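Local coordinates for hypothetical protein (Nostoc punctiforme, PDB 2O62), which is of unknown function but joins a DUF3598 domain to a second calycin-like barrel that probably resembles an ATP synthase biogenesis factor, at residues T194-S198 with I199-D203; L213-P216 with D217-A221. All blocks are in the same frame, centred on the assembly; numbering follows the deposited sequence. Where two conformers were deposited one is given.

Contact 1. Residues T194-S198 with I199-D203; sequences TIKGS and IVLFD
Thr194 and Leu201 stand side by side and point the same way from neighbouring antiparallel strands, where their backbones form a hydrogen-bonded pair. Leu201 can be followed outward. Its CB lies 3.7 Å from Thr194 OG1, so the first carbon already packs against a polar atom; with CG anti to the backbone N (chi1 177°), the chain rises past the hydroxyl, and CD2 passes 4.1 Å from that same OG1 before approaching Lys196 CE at 4.4 Å. The methyl end thus spans two residues of the partner strand, and the side chain also touches Leu225. Thr194 OG1 is turned between its own N and carbonyl carbon, a rotation that sets it 2.8 Å from a water that also lies within hydrogen-bonding distance of Leu201 O and Asp203 OD1, with more acceptors around it than protons to give. The strands belong to a beta hairpin of the C-terminal, calycin-clan barrel whose two-residue loop, Gly197-Ser198, forms a type II' turn from Lys196 to Ile199 in which Gly197 takes the positive phi (65°). Lys196 N reaches Ile199 O at 2.8 Å in a bond nearly straight at both ends. In the return bond, Ile199 N lies 3.0 Å from Lys196 O, 46° above the carbonyl plane. On the opposite face, Ile195 CG2 and Val200 CG2 are 4.3 Å apart, and Val200 also packs on Ala193 and Ile140.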
# COMPACT_ATOMS: atom_id res chain seq x y z
N THR A 194 -4.30 -2.87 21.16
CA THR A 194 -5.69 -2.69 21.57
C THR A 194 -6.53 -2.42 20.33
O THR A 194 -6.07 -1.81 19.36
CB THR A 194 -5.88 -1.54 22.55
OG1 THR A 194 -5.20 -0.39 22.06
CG2 THR A 194 -5.32 -1.89 23.89
N ILE A 195 -7.77 -2.88 20.35
CA ILE A 195 -8.66 -2.64 19.20
C ILE A 195 -9.72 -1.64 19.60
O ILE A 195 -10.35 -1.78 20.62
CB ILE A 195 -9.39 -3.91 18.75
CG1 ILE A 195 -8.42 -5.06 18.51
CG2 ILE A 195 -10.17 -3.63 17.48
CD1 ILE A 195 -9.05 -6.39 18.88
N LYS A 196 -9.91 -0.62 18.77
CA LYS A 196 -10.92 0.41 19.03
C LYS A 196 -11.59 0.69 17.67
O LYS A 196 -11.06 1.41 16.83
CB LYS A 196 -10.26 1.65 19.62
CG LYS A 196 -9.01 1.32 20.50
CD LYS A 196 -8.32 2.53 21.15
CE LYS A 196 -7.85 3.60 20.13
NZ LYS A 196 -7.70 4.95 20.82
N GLY A 197 -12.70 -0.01 17.45
CA GLY A 197 -13.46 0.06 16.20
C GLY A 197 -12.68 -0.46 15.02
O GLY A 197 -12.31 -1.62 14.96
N SER A 198 -12.43 0.44 14.07
CA SER A 198 -11.69 0.13 12.85
C SER A 198 -10.19 0.37 13.01
O SER A 198 -9.43 0.22 12.04
CB SER A 198 -12.25 0.98 11.69
OG SER A 198 -12.07 2.37 11.93
N ILE A 199 -9.75 0.76 14.22
CA ILE A 199 -8.34 1.03 14.49
C ILE A 199 -7.76 0.06 15.51
O ILE A 199 -8.31 -0.13 16.58
CB ILE A 199 -8.10 2.46 15.01
CG1 ILE A 199 -8.24 3.46 13.87
CG2 ILE A 199 -6.68 2.59 15.58
CD1 ILE A 199 -8.53 4.87 14.35
N VAL A 200 -6.60 -0.48 15.16
CA VAL A 200 -5.81 -1.33 16.02
C VAL A 200 -4.58 -0.52 16.37
O VAL A 200 -3.84 -0.08 15.48
CB VAL A 200 -5.43 -2.64 15.33
CG1 VAL A 200 -4.55 -3.50 16.22
CG2 VAL A 200 -6.73 -3.39 14.89
N LEU A 201 -4.33 -0.38 17.66
CA LEU A 201 -3.28 0.50 18.17
C LEU A 201 -2.15 -0.30 18.80
O LEU A 201 -2.37 -0.97 19.79
CB LEU A 201 -3.87 1.45 19.19
CG LEU A 201 -2.87 2.38 19.84
CD1 LEU A 201 -2.22 3.28 18.81
CD2 LEU A 201 -3.50 3.19 20.97
N PHE A 202 -0.96 -0.18 18.22
CA PHE A 202 0.30 -0.69 18.82
C PHE A 202 1.13 0.47 19.35
O PHE A 202 1.69 1.24 18.58
CB PHE A 202 1.13 -1.44 17.78
CG PHE A 202 0.49 -2.72 17.22
CD1 PHE A 202 -0.37 -2.67 16.11
CD2 PHE A 202 0.85 -3.96 17.72
CE1 PHE A 202 -0.91 -3.87 15.56
CE2 PHE A 202 0.34 -5.15 17.15
CZ PHE A 202 -0.56 -5.08 16.08
N ASP A 203 1.21 0.62 20.67
CA ASP A 203 1.92 1.77 21.23
C ASP A 203 2.85 1.44 22.41
O ASP A 203 3.32 2.36 23.08
CB ASP A 203 0.94 2.89 21.60
CG ASP A 203 0.08 2.54 22.77
OD1 ASP A 203 0.17 1.39 23.23
OD2 ASP A 203 -0.72 3.38 23.23
O HOH W 1 -2.48 -0.44 22.60

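Contact 2. Residues L213-P216 with D217-A221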
# COMPACT_ATOMS: atom_id res chain seq x y z
N LEU A 213 -5.48 0.74 10.31
CA LEU A 213 -6.85 1.10 10.03
C LEU A 213 -7.43 0.12 9.03
O LEU A 213 -6.83 -0.16 7.98
CB LEU A 213 -6.91 2.52 9.50
CG LEU A 213 -8.25 3.02 8.99
CD1 LEU A 213 -9.23 3.19 10.13
CD2 LEU A 213 -8.10 4.33 8.25
N LEU A 214 -8.60 -0.41 9.37
CA LEU A 214 -9.25 -1.40 8.52
C LEU A 214 -10.22 -0.67 7.61
O LEU A 214 -10.99 0.18 8.08
CB LEU A 214 -10.01 -2.38 9.39
CG LEU A 214 -9.18 -2.99 10.54
CD1 LEU A 214 -10.08 -3.89 11.37
CD2 LEU A 214 -7.98 -3.69 10.02
N LEU A 215 -10.17 -0.97 6.32
CA LEU A 215 -10.89 -0.22 5.33
C LEU A 215 -11.76 -1.06 4.41
O LEU A 215 -11.75 -2.32 4.47
CB LEU A 215 -9.86 0.55 4.47
CG LEU A 215 -9.09 1.67 5.18
CD1 LEU A 215 -7.81 2.02 4.39
CD2 LEU A 215 -9.99 2.89 5.41
N PRO A 216 -12.54 -0.38 3.55
CA PRO A 216 -13.23 -1.12 2.51
C PRO A 216 -12.32 -1.94 1.55
O PRO A 216 -11.08 -1.71 1.42
CB PRO A 216 -13.94 -0.01 1.72
CG PRO A 216 -14.09 1.12 2.68
CD PRO A 216 -12.88 1.07 3.51
N ASP A 217 -12.97 -2.87 0.86
CA ASP A 217 -12.34 -3.65 -0.21
C ASP A 217 -11.16 -4.49 0.29
O ASP A 217 -10.17 -4.69 -0.43
CB ASP A 217 -11.87 -2.72 -1.32
CG ASP A 217 -11.50 -3.47 -2.62
OD1 ASP A 217 -12.24 -4.42 -3.04
OD2 ASP A 217 -10.45 -3.17 -3.23
N GLY A 218 -11.26 -4.92 1.54
CA GLY A 218 -10.25 -5.76 2.22
C GLY A 218 -8.92 -5.06 2.45
O GLY A 218 -7.91 -5.69 2.75
N ALA A 219 -8.94 -3.71 2.39
CA ALA A 219 -7.75 -2.89 2.55
C ALA A 219 -7.41 -2.56 4.00
O ALA A 219 -8.29 -2.43 4.86
CB ALA A 219 -7.89 -1.63 1.78
N SER A 220 -6.13 -2.41 4.27
CA SER A 220 -5.68 -1.89 5.53
C SER A 220 -4.56 -0.89 5.30
O SER A 220 -3.84 -0.94 4.29
CB SER A 220 -5.22 -3.03 6.47
OG SER A 220 -4.21 -3.80 5.90
N ALA A 221 -4.45 0.05 6.22
CA ALA A 221 -3.34 0.98 6.22
C ALA A 221 -2.63 0.93 7.57
O ALA A 221 -3.27 1.08 8.61
CB ALA A 221 -3.83 2.37 5.97
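Leu215 turns its side chain along Ala219 and Ala221 of the returning strand, in a beta hairpin of the C-terminal barrel whose reversal from Pro216 to Ala219 is consistent with a type I' turn. Its CB sits 3.4 Å from Ala219 O and 4.0 Å from Ala219 CB, so that the two side chains meet at their roots. CG lies beside the backbone N (chi1 -68°), and from there CD1 extends to 4.3 Å from Ala221 CB: one leucine bridges two alanines on the opposing strand. Leu107 packs on both Leu215 and Ala221, joining this apolar patch to strand 103-111 of the other sheet. Leu214 and Ser220 face the other way as a non-hydrogen-bonded pair. The serine CB rests 3.6 Å from Leu213 O, while its OG is hydrogen-bonded to NH2 of Arg246. At the bend, Asp217 and Gly218 both adopt positive phi, and the Asp217 carboxylate leads away from the hairpin, forming a salt bridge with Arg103 through OD2 and accepting the backbone N-H of Arg135 at OD1. The carboxylate of this buried residue is thus probably balanced by the arginine of strand 103-111, with the Arg135 N-H as a second partner. Two backbone bonds close the loop. Leu215 N meets Ala219 O at 2.8 Å; Ala219 N reaches Pro216 O at 3.1 Å from 52° above the carbonyl plane.

Both contacts are hairpin ends in the same antiparallel barrel and follow in series, with strands 199-202 and 210-214 adjacent in the sheet. Contact 1 is a surface turn, where a threonine hydroxyl, a water and a lysine chain share the packing; contact 2 is buried, dominated by leucine and alanine, and its one carboxylate is met by an arginine. Two residues separate the strands at 197-198, four at 215-218, where Leu215, Ala219 and Ala221 pack on the N-terminal sheet. The hairpins touch directly: Ser198 O lies 2.9 Å from Leu214 N, a probable hydrogen bond, and Leu213 CD1 packs against Ile199 CG1 at 3.9 Å.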